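PDB 4OQY: (S)-imine reductase, which reduces imines to amines with S selectivity, probably drawing hydride from NADPH. Local coordinates for residues T52-L57 / E78-S83; L65-Y70 / N91-T96; K113-G118 / S136-V141; P124-P129 / K150-A155. All coordinates share one frame; numbering follows the deposited sequence.

Contact 1. Residues T52-L57 / E78-S83; sequences TVEDAL and EPVTGS
Val80 overlaps three side chains of helix 53-58, and its two methyl groups meet different company. CG2 is on the apolar side: Leu57 CD1 comes to 3.6 Å of Val80 CG2, and Val53 CG1 to 3.9 Å of it. The Val53 and Val80 side chains cross at about a right angle. CG1 faces the carboxylate of Glu54, whose OE2 lies 3.4 Å from Val80 CG1. The bend of Glu54 at chi2 (92°) brings CD within 3.5 Å of the same methyl. Ser83 adds to this: its CB touches Leu57 CD1 at 3.8 Å, and its OG lies by Glu54 CG. A water donates to Glu54 OE2 (2.8 Å) and, weakly, to Pro79 O. An alanine in place of Glu54 would probably leave Val80 CG1 without the CG and carboxylate that lie against it and this water without its stronger acceptor. Thr52 is the N-cap of the helix; its OG1 accepts from Asp55 N. The contact joins the helix to the 3-10 turn after helix 70-77 in the Rossmann domain, and Val53 also packs on Trp32. No direct hydrogen bond links the segments, so the join rests on van der Waals fit plus one lopsided water bridge.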
loop_
_atom_site.group_PDB
_atom_site.type_symbol
_atom_site.label_atom_id
_atom_site.label_comp_id
_atom_site.label_asym_id
_atom_site.label_seq_id
_atom_site.Cartn_x
_atom_site.Cartn_y
_atom_site.Cartn_z
ATOM N N THR B 52 -0.909 -27.184 -34.490
ATOM C CA THR B 52 -2.259 -26.616 -34.304
ATOM C C THR B 52 -2.649 -26.740 -32.842
ATOM O O THR B 52 -2.099 -27.565 -32.107
ATOM C CB THR B 52 -3.368 -27.361 -35.108
ATOM O OG1 THR B 52 -3.444 -28.726 -34.688
ATOM C CG2 THR B 52 -3.149 -27.324 -36.616
ATOM N N VAL B 53 -3.696 -26.015 -32.462
ATOM C CA VAL B 53 -4.229 -26.072 -31.115
ATOM C C VAL B 53 -4.737 -27.458 -30.814
ATOM O O VAL B 53 -4.494 -27.987 -29.725
ATOM C CB VAL B 53 -5.374 -25.061 -30.891
ATOM C CG1 VAL B 53 -5.974 -25.248 -29.511
ATOM C CG2 VAL B 53 -4.839 -23.646 -31.022
ATOM N N GLU B 54 -5.430 -28.060 -31.772
ATOM C CA GLU B 54 -5.913 -29.433 -31.628
ATOM C C GLU B 54 -4.799 -30.399 -31.203
ATOM O O GLU B 54 -4.975 -31.231 -30.307
ATOM C CB GLU B 54 -6.499 -29.935 -32.952
ATOM C CG GLU B 54 -7.835 -29.328 -33.334
ATOM C CD GLU B 54 -7.730 -28.079 -34.201
ATOM O OE1 GLU B 54 -6.653 -27.449 -34.258
ATOM O OE2 GLU B 54 -8.760 -27.716 -34.832
ATOM N N ASP B 55 -3.676 -30.309 -31.895
ATOM C CA ASP B 55 -2.527 -31.209 -31.623
ATOM C C ASP B 55 -1.926 -30.966 -30.239
ATOM O O ASP B 55 -1.504 -31.916 -29.549
ATOM C CB ASP B 55 -1.468 -31.062 -32.722
ATOM C CG ASP B 55 -1.945 -31.602 -34.062
ATOM O OD1 ASP B 55 -2.506 -32.711 -34.073
ATOM O OD2 ASP B 55 -1.819 -30.914 -35.112
ATOM N N ALA B 56 -1.907 -29.698 -29.819
ATOM C CA ALA B 56 -1.498 -29.343 -28.453
ATOM C C ALA B 56 -2.408 -29.997 -27.408
ATOM O O ALA B 56 -1.951 -30.523 -26.390
ATOM C CB ALA B 56 -1.486 -27.822 -28.280
ATOM N N LEU B 57 -3.714 -29.944 -27.670
ATOM C CA LEU B 57 -4.682 -30.472 -26.750
ATOM C C LEU B 57 -4.644 -31.959 -26.714
ATOM O O LEU B 57 -4.722 -32.546 -25.637
ATOM C CB LEU B 57 -6.098 -30.043 -27.136
ATOM C CG LEU B 57 -6.384 -28.566 -26.967
ATOM C CD1 LEU B 57 -7.781 -28.271 -27.471
ATOM C CD2 LEU B 57 -6.249 -28.143 -25.519
ATOM N N GLU B 78 -12.868 -22.163 -28.185
ATOM C CA GLU B 78 -14.224 -22.340 -28.713
ATOM C C GLU B 78 -14.232 -23.108 -30.035
ATOM O O GLU B 78 -15.038 -24.008 -30.209
ATOM C CB GLU B 78 -14.974 -21.005 -28.819
ATOM C CG GLU B 78 -16.353 -21.117 -29.481
ATOM C CD GLU B 78 -16.297 -21.147 -31.019
ATOM O OE1 GLU B 78 -15.320 -20.629 -31.614
ATOM O OE2 GLU B 78 -17.248 -21.663 -31.647
ATOM N N PRO B 79 -13.295 -22.809 -30.951
ATOM C CA PRO B 79 -13.300 -23.611 -32.186
ATOM C C PRO B 79 -12.844 -25.075 -32.062
ATOM O O PRO B 79 -13.003 -25.840 -33.009
ATOM C CB PRO B 79 -12.312 -22.867 -33.095
ATOM C CG PRO B 79 -12.094 -21.517 -32.478
ATOM C CD PRO B 79 -12.324 -21.696 -31.013
ATOM N N VAL B 80 -12.272 -25.463 -30.926
ATOM C CA VAL B 80 -11.718 -26.795 -30.779
ATOM C C VAL B 80 -12.359 -27.537 -29.618
ATOM O O VAL B 80 -11.726 -28.383 -28.986
ATOM C CB VAL B 80 -10.185 -26.762 -30.587
ATOM C CG1 VAL B 80 -9.516 -26.206 -31.827
ATOM C CG2 VAL B 80 -9.786 -25.929 -29.377
ATOM N N THR B 81 -13.619 -27.257 -29.326
ATOM C CA THR B 81 -14.227 -27.893 -28.166
ATOM C C THR B 81 -14.313 -29.409 -28.312
ATOM O O THR B 81 -14.291 -30.116 -27.316
ATOM C CB THR B 81 -15.646 -27.356 -27.877
ATOM O OG1 THR B 81 -16.426 -27.465 -29.057
ATOM C CG2 THR B 81 -15.619 -25.913 -27.440
ATOM N N GLY B 82 -14.393 -29.913 -29.541
ATOM C CA GLY B 82 -14.395 -31.347 -29.765
ATOM C C GLY B 82 -13.104 -31.999 -29.282
ATOM O O GLY B 82 -13.062 -33.199 -29.039
ATOM N N SER B 83 -12.046 -31.218 -29.133
ATOM C CA SER B 83 -10.798 -31.770 -28.630
ATOM C C SER B 83 -10.668 -31.683 -27.108
ATOM O O SER B 83 -9.629 -32.087 -26.567
ATOM C CB SER B 83 -9.615 -31.071 -29.294
ATOM O OG SER B 83 -9.529 -31.393 -30.671
HETATM O O HOH W 1 -11.410 -28.615 -34.422
#

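Contact 2. Residues L65-Y70 / N91-T96; sequences LSLTDY and NLSSDT
Asn91 lays its amide against one face of the Tyr70 ring. ND2 is 3.1 Å above the ring plane, offset toward the rim, and the two planes are 20° apart. Asn91 CG is anti to the backbone N (chi1 -170°), and the amide oxygen turns back to its own loop. There OD1 is gripped twice by Ser93: OG donates to it at 3.0 Å, in the carbonyl plane, and Ser93 N completes an Asx turn. The same Ser93 OG accepts from Leu67 N at 3.1 Å, so one hydroxyl relays between the two loops. A water at the Tyr70 edge, in the ring plane, accepts from OH at 2.6 Å and donates to Asn91 O and Ser93 O. At the other end of the tyrosine, Tyr70 N donates to the anti lone pair of Asp95 OD2 (3.0 Å). The Asp95 carboxylate is steeply turned to the ring. Asp69 N-caps helix 70-77 through Ala72 N, and Ser94 OG bonds His243 of the second subunit. Leu92 N to Leu65 O (2.9 Å) is a bond of the parallel Leu65-Asn91 bridge, where the two strands end. Leu67, Thr68 and Ser94 bind NADPH, and such loops at the C-terminal ends of parallel strands form the cofactor cleft of a Rossmann fold.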
loop_
_atom_site.group_PDB
_atom_site.type_symbol
_atom_site.label_atom_id
_atom_site.label_comp_id
_atom_site.label_asym_id
_atom_site.label_seq_id
_atom_site.Cartn_x
_atom_site.Cartn_y
_atom_site.Cartn_z
ATOM N N LEU B 65 -2.955 -23.031 -19.372
ATOM C CA LEU B 65 -3.205 -21.840 -20.160
ATOM C C LEU B 65 -2.631 -20.644 -19.445
ATOM O O LEU B 65 -2.911 -20.404 -18.263
ATOM C CB LEU B 65 -4.712 -21.592 -20.341
ATOM C CG LEU B 65 -5.615 -22.711 -20.861
ATOM C CD1 LEU B 65 -7.036 -22.187 -20.921
ATOM C CD2 LEU B 65 -5.214 -23.264 -22.216
ATOM N N SER B 66 -1.827 -19.895 -20.180
ATOM C CA SER B 66 -1.262 -18.655 -19.691
ATOM C C SER B 66 -1.545 -17.576 -20.714
ATOM O O SER B 66 -0.700 -17.276 -21.563
ATOM C CB SER B 66 0.242 -18.807 -19.512
ATOM O OG SER B 66 0.731 -17.687 -18.823
ATOM N N LEU B 67 -2.751 -17.025 -20.654
ATOM C CA LEU B 67 -3.232 -16.066 -21.657
ATOM C C LEU B 67 -3.669 -14.779 -20.980
ATOM O O LEU B 67 -3.776 -14.715 -19.766
ATOM C CB LEU B 67 -4.373 -16.683 -22.462
ATOM C CG LEU B 67 -3.942 -17.909 -23.285
ATOM C CD1 LEU B 67 -5.116 -18.782 -23.678
ATOM C CD2 LEU B 67 -3.147 -17.510 -24.521
ATOM N N THR B 68 -3.906 -13.733 -21.761
ATOM C CA THR B 68 -4.132 -12.417 -21.168
ATOM C C THR B 68 -5.431 -12.334 -20.350
ATOM O O THR B 68 -5.474 -11.677 -19.312
ATOM C CB THR B 68 -4.099 -11.297 -22.231
ATOM O OG1 THR B 68 -2.968 -11.487 -23.078
ATOM C CG2 THR B 68 -3.952 -9.939 -21.569
ATOM N N ASP B 69 -6.482 -12.991 -20.824
ATOM C CA ASP B 69 -7.776 -12.964 -20.139
ATOM C C ASP B 69 -8.681 -14.063 -20.689
ATOM O O ASP B 69 -8.283 -14.776 -21.587
ATOM C CB ASP B 69 -8.445 -11.582 -20.253
ATOM C CG ASP B 69 -8.683 -11.141 -21.691
ATOM O OD1 ASP B 69 -8.792 -11.981 -22.608
ATOM O OD2 ASP B 69 -8.777 -9.918 -21.901
ATOM N N TYR B 70 -9.893 -14.203 -20.161
ATOM C CA TYR B 70 -10.752 -15.283 -20.617
ATOM C C TYR B 70 -11.230 -15.135 -22.042
ATOM O O TYR B 70 -11.449 -16.130 -22.698
ATOM C CB TYR B 70 -11.911 -15.516 -19.651
ATOM C CG TYR B 70 -11.493 -16.338 -18.454
ATOM C CD1 TYR B 70 -10.188 -16.267 -17.923
ATOM C CD2 TYR B 70 -12.382 -17.193 -17.853
ATOM C CE1 TYR B 70 -9.818 -17.024 -16.825
ATOM C CE2 TYR B 70 -12.009 -17.966 -16.763
ATOM C CZ TYR B 70 -10.749 -17.869 -16.238
ATOM O OH TYR B 70 -10.429 -18.659 -15.153
ATOM N N ASN B 91 -6.305 -23.265 -15.908
ATOM C CA ASN B 91 -6.405 -21.923 -16.447
ATOM C C ASN B 91 -5.767 -20.892 -15.513
ATOM O O ASN B 91 -6.354 -20.527 -14.499
ATOM C CB ASN B 91 -7.866 -21.592 -16.673
ATOM C CG ASN B 91 -8.046 -20.323 -17.453
ATOM O OD1 ASN B 91 -7.097 -19.584 -17.678
ATOM N ND2 ASN B 91 -9.261 -20.077 -17.894
ATOM N N LEU B 92 -4.541 -20.467 -15.857
ATOM C CA LEU B 92 -3.759 -19.532 -15.054
ATOM C C LEU B 92 -3.850 -18.114 -15.609
ATOM O O LEU B 92 -3.049 -17.255 -15.249
ATOM C CB LEU B 92 -2.279 -19.993 -14.964
ATOM C CG LEU B 92 -1.940 -21.428 -14.512
ATOM C CD1 LEU B 92 -0.525 -21.518 -13.958
ATOM C CD2 LEU B 92 -2.902 -22.047 -13.530
ATOM N N SER B 93 -4.853 -17.860 -16.453
ATOM C CA SER B 93 -5.113 -16.527 -16.985
ATOM C C SER B 93 -5.919 -15.684 -15.956
ATOM O O SER B 93 -6.883 -16.195 -15.411
ATOM C CB SER B 93 -5.938 -16.632 -18.292
ATOM O OG SER B 93 -5.444 -17.592 -19.229
ATOM N N SER B 94 -5.572 -14.408 -15.735
ATOM C CA SER B 94 -6.341 -13.480 -14.837
ATOM C C SER B 94 -7.714 -13.144 -15.362
ATOM O O SER B 94 -7.840 -12.740 -16.503
ATOM C CB SER B 94 -5.609 -12.116 -14.637
ATOM O OG SER B 94 -6.511 -11.041 -14.200
ATOM N N ASP B 95 -8.736 -13.290 -14.519
ATOM C CA ASP B 95 -10.030 -12.725 -14.802
ATOM C C ASP B 95 -10.891 -12.844 -13.544
ATOM O O ASP B 95 -10.408 -13.239 -12.482
ATOM C CB ASP B 95 -10.665 -13.407 -16.034
ATOM C CG ASP B 95 -11.428 -12.436 -16.913
ATOM O OD1 ASP B 95 -12.166 -11.599 -16.344
ATOM O OD2 ASP B 95 -11.309 -12.537 -18.168
ATOM N N THR B 96 -12.157 -12.475 -13.657
ATOM C CA THR B 96 -12.985 -12.311 -12.490
ATOM C C THR B 96 -13.485 -13.650 -11.995
ATOM O O THR B 96 -13.561 -14.595 -12.768
ATOM C CB THR B 96 -14.216 -11.447 -12.792
ATOM O OG1 THR B 96 -15.100 -12.170 -13.662
ATOM C CG2 THR B 96 -13.797 -10.136 -13.424
HETATM O O HOH W 2 -8.097 -18.425 -14.054
#

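Contact 3. Residues K113-G118 / S136-V141; sequences KHLTGG and SGPKDV
Ser136 O accepts from Thr116 N at 2.9 Å, nearly along the C=O axis, and Leu115 CA adds a CA-H...O contact to the same oxygen. Ser136 N returns a bond to Thr116 O at 3.0 Å. The two residues form an antiparallel hydrogen-bonded pair. Here strand 132-136 runs against strand 113-119, the antiparallel step in the otherwise parallel order of this Rossmann-type sheet. Both side chains lie on the same face of the sheet, and Thr116 CB is 3.7 Å from Ser136 OG. Their hydroxyls look elsewhere: Thr116 OG1 bonds Ala162 O, while Ser136 OG binds Ala165 N and Asp161 O, tying this face to helix 163-192 and the loop before it.

After the pair the chain turns into helix 139-149. Gly137 makes this possible: its phi of 135° would jam a CB against the preceding carbonyl, and a CB would also clash with His114 O. Pro138, at the N-cap position, brings its CD to 3.6 Å from His114 O. Within the first turn of the helix, Val141 reaches back to the strand with both methyls. With CG1 anti to the backbone N (chi1 177°), Val141 puts that methyl 4.1 Å from Leu115 CG, and these two side chains slide past each other in opposite directions. The other methyl, CG2, rests on the aliphatic part of Lys113, 3.8 Å from its CG.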
loop_
_atom_site.group_PDB
_atom_site.type_symbol
_atom_site.label_atom_id
_atom_site.label_comp_id
_atom_site.label_asym_id
_atom_site.label_seq_id
_atom_site.Cartn_x
_atom_site.Cartn_y
_atom_site.Cartn_z
ATOM N N LYS B 113 -12.390 -30.806 -17.291
ATOM C CA LYS B 113 -12.347 -30.282 -15.924
ATOM C C LYS B 113 -11.565 -28.985 -15.926
ATOM O O LYS B 113 -10.653 -28.817 -16.729
ATOM C CB LYS B 113 -11.601 -31.258 -15.018
ATOM C CG LYS B 113 -12.095 -32.690 -15.079
ATOM C CD LYS B 113 -13.461 -32.779 -14.453
ATOM C CE LYS B 113 -13.937 -34.207 -14.394
ATOM N NZ LYS B 113 -15.254 -34.197 -13.707
ATOM N N HIS B 114 -11.879 -28.091 -15.005
ATOM C CA HIS B 114 -11.266 -26.776 -14.989
ATOM C C HIS B 114 -10.720 -26.490 -13.619
ATOM O O HIS B 114 -11.450 -26.575 -12.638
ATOM C CB HIS B 114 -12.309 -25.760 -15.312
ATOM C CG HIS B 114 -11.821 -24.357 -15.379
ATOM N ND1 HIS B 114 -11.808 -23.517 -14.288
ATOM C CD2 HIS B 114 -11.435 -23.606 -16.434
ATOM C CE1 HIS B 114 -11.397 -22.320 -14.662
ATOM N NE2 HIS B 114 -11.171 -22.348 -15.961
ATOM N N LEU B 115 -9.431 -26.168 -13.571
ATOM C CA LEU B 115 -8.761 -25.661 -12.369
ATOM C C LEU B 115 -8.417 -24.207 -12.584
ATOM O O LEU B 115 -7.752 -23.841 -13.562
ATOM C CB LEU B 115 -7.456 -26.423 -12.058
ATOM C CG LEU B 115 -7.552 -27.898 -11.645
ATOM C CD1 LEU B 115 -6.163 -28.503 -11.497
ATOM C CD2 LEU B 115 -8.353 -28.100 -10.363
ATOM N N THR B 116 -8.855 -23.385 -11.653
ATOM C CA THR B 116 -8.535 -21.975 -11.664
ATOM C C THR B 116 -7.223 -21.763 -10.903
ATOM O O THR B 116 -7.085 -22.170 -9.736
ATOM C CB THR B 116 -9.649 -21.150 -11.000
ATOM O OG1 THR B 116 -10.919 -21.506 -11.564
ATOM C CG2 THR B 116 -9.413 -19.659 -11.216
ATOM N N GLY B 117 -6.280 -21.103 -11.569
ATOM C CA GLY B 117 -5.000 -20.741 -10.962
ATOM C C GLY B 117 -4.828 -19.237 -10.914
ATOM O O GLY B 117 -5.036 -18.561 -11.915
ATOM N N GLY B 118 -4.465 -18.710 -9.744
ATOM C CA GLY B 118 -4.078 -17.296 -9.600
ATOM C C GLY B 118 -2.597 -17.183 -9.211
ATOM O O GLY B 118 -2.244 -17.393 -8.047
ATOM N N SER B 136 -8.246 -23.373 -7.299
ATOM C CA SER B 136 -9.579 -23.790 -6.907
ATOM C C SER B 136 -10.227 -24.595 -8.032
ATOM O O SER B 136 -9.860 -24.475 -9.200
ATOM C CB SER B 136 -10.451 -22.609 -6.451
ATOM O OG SER B 136 -10.778 -21.698 -7.496
ATOM N N GLY B 137 -11.208 -25.405 -7.655
ATOM C CA GLY B 137 -11.794 -26.377 -8.565
ATOM C C GLY B 137 -11.954 -27.725 -7.894
ATOM O O GLY B 137 -11.773 -27.850 -6.684
ATOM N N PRO B 138 -12.295 -28.753 -8.672
ATOM C CA PRO B 138 -12.540 -30.037 -8.026
ATOM C C PRO B 138 -11.301 -30.607 -7.309
ATOM O O PRO B 138 -10.205 -30.677 -7.877
ATOM C CB PRO B 138 -13.005 -30.934 -9.176
ATOM C CG PRO B 138 -12.661 -30.206 -10.441
ATOM C CD PRO B 138 -12.647 -28.758 -10.100
ATOM N N LYS B 139 -11.488 -31.037 -6.073
ATOM C CA LYS B 139 -10.358 -31.446 -5.274
ATOM C C LYS B 139 -9.698 -32.694 -5.851
ATOM O O LYS B 139 -8.478 -32.768 -5.875
ATOM C CB LYS B 139 -10.739 -31.646 -3.800
ATOM C CG LYS B 139 -9.587 -32.051 -2.865
ATOM C CD LYS B 139 -8.385 -31.109 -2.987
ATOM C CE LYS B 139 -7.369 -31.073 -1.840
ATOM N NZ LYS B 139 -7.318 -32.337 -1.061
ATOM N N ASP B 140 -10.481 -33.658 -6.337
ATOM C CA ASP B 140 -9.889 -34.899 -6.856
ATOM C C ASP B 140 -9.006 -34.609 -8.073
ATOM O O ASP B 140 -7.905 -35.151 -8.210
ATOM C CB ASP B 140 -10.959 -35.963 -7.157
ATOM C CG ASP B 140 -11.960 -35.533 -8.210
ATOM O OD1 ASP B 140 -12.173 -34.311 -8.405
ATOM O OD2 ASP B 140 -12.548 -36.430 -8.847
ATOM N N VAL B 141 -9.462 -33.688 -8.913
ATOM C CA VAL B 141 -8.695 -33.253 -10.066
ATOM C C VAL B 141 -7.421 -32.519 -9.613
ATOM O O VAL B 141 -6.351 -32.748 -10.156
ATOM C CB VAL B 141 -9.536 -32.323 -10.978
ATOM C CG1 VAL B 141 -8.706 -31.814 -12.145
ATOM C CG2 VAL B 141 -10.807 -33.025 -11.469
#

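Contact 4. Residues P124-P129 / K150-A155; sequences PLIGKP and KVLTNA
Gly127 N donates to Leu152 O at 2.8 Å, with an N-H...O angle of 159°, and this bond joins a type II beta turn running from Leu125 to Lys128 to the link between helix 139-149 and strand 154-157. The donor is tilted somewhat out of the carbonyl plane. Lys128 N closes the turn on Leu125 O at 3.0 Å. Gly127 takes the turn's third position with positive phi, where a CB would be jammed against the carbonyl oxygen of Ile126.

Ile126 carries the side-chain part. Its CG2 lies 3.8 Å from Leu152 O, beside the backbone bond, and 4.2 Å from Leu152 CD2. The other branch crosses Thr153 obliquely: chi2 of -64° sets Ile126 CD1 3.9 Å from Thr153 CG2. Ile126 and Leu152 also both pack on helix 13-24, Ile126 against Met14 and Thr21, Leu152 against Met18 and Phe22. Met14 is an NADPH-binding residue, and the helix follows what is probably the glycine-rich turn of the Rossmann fold. The loop between strands 113-119 and 132-136 and the turn before strand 154-157 thus meet against helix 13-24.

Thr153 splits its branches by chemistry. CG2 faces Ile126, while OG1 donates to Asn154 O at 2.7 Å from above the carbonyl plane and also bonds Thr133 OG1. An alanine here would probably leave Ile126 CD1 with a gap beside it and Thr133 OG1 without this partner. Asn154 ND2 bonds Ser132 OG, at the start of the neighbouring strand.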
loop_
_atom_site.group_PDB
_atom_site.type_symbol
_atom_site.label_atom_id
_atom_site.label_comp_id
_atom_site.label_asym_id
_atom_site.label_seq_id
_atom_site.Cartn_x
_atom_site.Cartn_y
_atom_site.Cartn_z
ATOM N N PRO B 124 9.831 -14.027 -13.638
ATOM C CA PRO B 124 11.140 -14.494 -13.158
ATOM C C PRO B 124 11.111 -15.277 -11.845
ATOM O O PRO B 124 12.129 -15.865 -11.491
ATOM C CB PRO B 124 11.970 -13.208 -13.001
ATOM C CG PRO B 124 11.041 -12.066 -13.161
ATOM C CD PRO B 124 9.797 -12.567 -13.839
ATOM N N LEU B 125 9.976 -15.298 -11.134
ATOM C CA LEU B 125 9.884 -16.052 -9.879
ATOM C C LEU B 125 9.250 -17.426 -10.020
ATOM O O LEU B 125 9.236 -18.209 -9.056
ATOM C CB LEU B 125 9.177 -15.241 -8.785
ATOM C CG LEU B 125 9.899 -13.970 -8.315
ATOM C CD1 LEU B 125 9.225 -13.451 -7.060
ATOM C CD2 LEU B 125 11.380 -14.200 -8.042
ATOM N N ILE B 126 8.797 -17.753 -11.224
ATOM C CA ILE B 126 8.311 -19.096 -11.505
ATOM C C ILE B 126 9.475 -20.048 -11.260
ATOM O O ILE B 126 10.593 -19.764 -11.654
ATOM C CB ILE B 126 7.822 -19.214 -12.953
ATOM C CG1 ILE B 126 6.570 -18.354 -13.152
ATOM C CG2 ILE B 126 7.521 -20.660 -13.330
ATOM C CD1 ILE B 126 5.371 -18.787 -12.330
ATOM N N GLY B 127 9.214 -21.170 -10.602
ATOM C CA GLY B 127 10.273 -22.141 -10.317
ATOM C C GLY B 127 11.123 -21.819 -9.099
ATOM O O GLY B 127 12.061 -22.548 -8.800
ATOM N N LYS B 128 10.831 -20.713 -8.414
ATOM C CA LYS B 128 11.539 -20.378 -7.191
ATOM C C LYS B 128 10.737 -20.792 -5.969
ATOM O O LYS B 128 9.488 -20.780 -5.999
ATOM C CB LYS B 128 11.926 -18.896 -7.127
ATOM C CG LYS B 128 12.724 -18.401 -8.325
ATOM C CD LYS B 128 13.872 -19.326 -8.690
ATOM C CE LYS B 128 14.915 -18.648 -9.571
ATOM N NZ LYS B 128 14.317 -18.111 -10.825
ATOM N N PRO B 129 11.450 -21.151 -4.884
ATOM C CA PRO B 129 10.857 -21.773 -3.693
ATOM C C PRO B 129 9.763 -20.972 -3.005
ATOM O O PRO B 129 8.791 -21.553 -2.534
ATOM C CB PRO B 129 12.049 -21.916 -2.741
ATOM C CG PRO B 129 13.250 -21.952 -3.625
ATOM C CD PRO B 129 12.910 -20.991 -4.728
ATOM N N LYS B 150 3.011 -28.221 -8.868
ATOM C CA LYS B 150 4.006 -27.796 -7.881
ATOM C C LYS B 150 5.364 -27.492 -8.464
ATOM O O LYS B 150 6.217 -26.899 -7.791
ATOM C CB LYS B 150 4.220 -28.869 -6.832
ATOM C CG LYS B 150 3.243 -28.871 -5.689
ATOM C CD LYS B 150 3.474 -30.193 -4.923
ATOM C CE LYS B 150 4.765 -30.909 -5.326
ATOM N NZ LYS B 150 5.043 -32.221 -4.666
ATOM N N VAL B 151 5.610 -27.960 -9.676
ATOM C CA VAL B 151 6.898 -27.690 -10.291
ATOM C C VAL B 151 6.977 -26.183 -10.578
ATOM O O VAL B 151 8.033 -25.580 -10.472
ATOM C CB VAL B 151 7.098 -28.536 -11.563
ATOM C CG1 VAL B 151 8.369 -28.132 -12.265
ATOM C CG2 VAL B 151 7.151 -30.021 -11.213
ATOM N N LEU B 152 5.843 -25.558 -10.898
ATOM C CA LEU B 152 5.871 -24.135 -11.208
ATOM C C LEU B 152 6.015 -23.265 -9.956
ATOM O O LEU B 152 6.777 -22.287 -9.930
ATOM C CB LEU B 152 4.595 -23.751 -11.984
ATOM C CG LEU B 152 4.378 -24.489 -13.310
ATOM C CD1 LEU B 152 3.098 -24.013 -13.978
ATOM C CD2 LEU B 152 5.553 -24.292 -14.249
ATOM N N THR B 153 5.213 -23.583 -8.950
ATOM C CA THR B 153 5.123 -22.801 -7.727
ATOM C C THR B 153 4.555 -23.749 -6.672
ATOM O O THR B 153 4.008 -24.791 -7.014
ATOM C CB THR B 153 4.126 -21.595 -7.857
ATOM O OG1 THR B 153 2.772 -22.064 -8.015
ATOM C CG2 THR B 153 4.443 -20.631 -9.017
ATOM N N ASN B 154 4.609 -23.373 -5.408
ATOM C CA ASN B 154 3.730 -24.001 -4.426
ATOM C C ASN B 154 2.274 -23.876 -4.962
ATOM O O ASN B 154 1.932 -22.893 -5.638
ATOM C CB ASN B 154 3.912 -23.326 -3.046
ATOM C CG ASN B 154 2.907 -23.809 -1.977
ATOM O OD1 ASN B 154 3.223 -24.695 -1.180
ATOM N ND2 ASN B 154 1.708 -23.221 -1.946
ATOM N N ALA B 155 1.461 -24.892 -4.689
ATOM C CA ALA B 155 0.088 -24.972 -5.193
ATOM C C ALA B 155 -0.833 -24.912 -3.994
ATOM O O ALA B 155 -0.879 -25.847 -3.200
ATOM C CB ALA B 155 -0.087 -26.269 -5.951
#

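In the fold
From the N terminus, contact 1 opens at helix 53-58 and contact 2 opens after strand 62-65. Contact 1 then closes beyond helix 70-77, and contact 2 closes after strand 88-91, so the two cross. Contacts 3 and 4 follow in series and cross in the same way: 113-118, 124-129, 136-141, 150-155. Contact 1 ties helix 53-58 to the connection after helix 70-77, and contact 2 joins loops at the cofactor cleft. Contact 3 pairs two strands, and contact 4 fixes the loop between them to the approach of strand 154-157. Contacts 2 and 3 touch through the sheet, where Asn91 bonds Leu115 and Gly117. The centres of contacts 1 and 4 are about 27 Å apart.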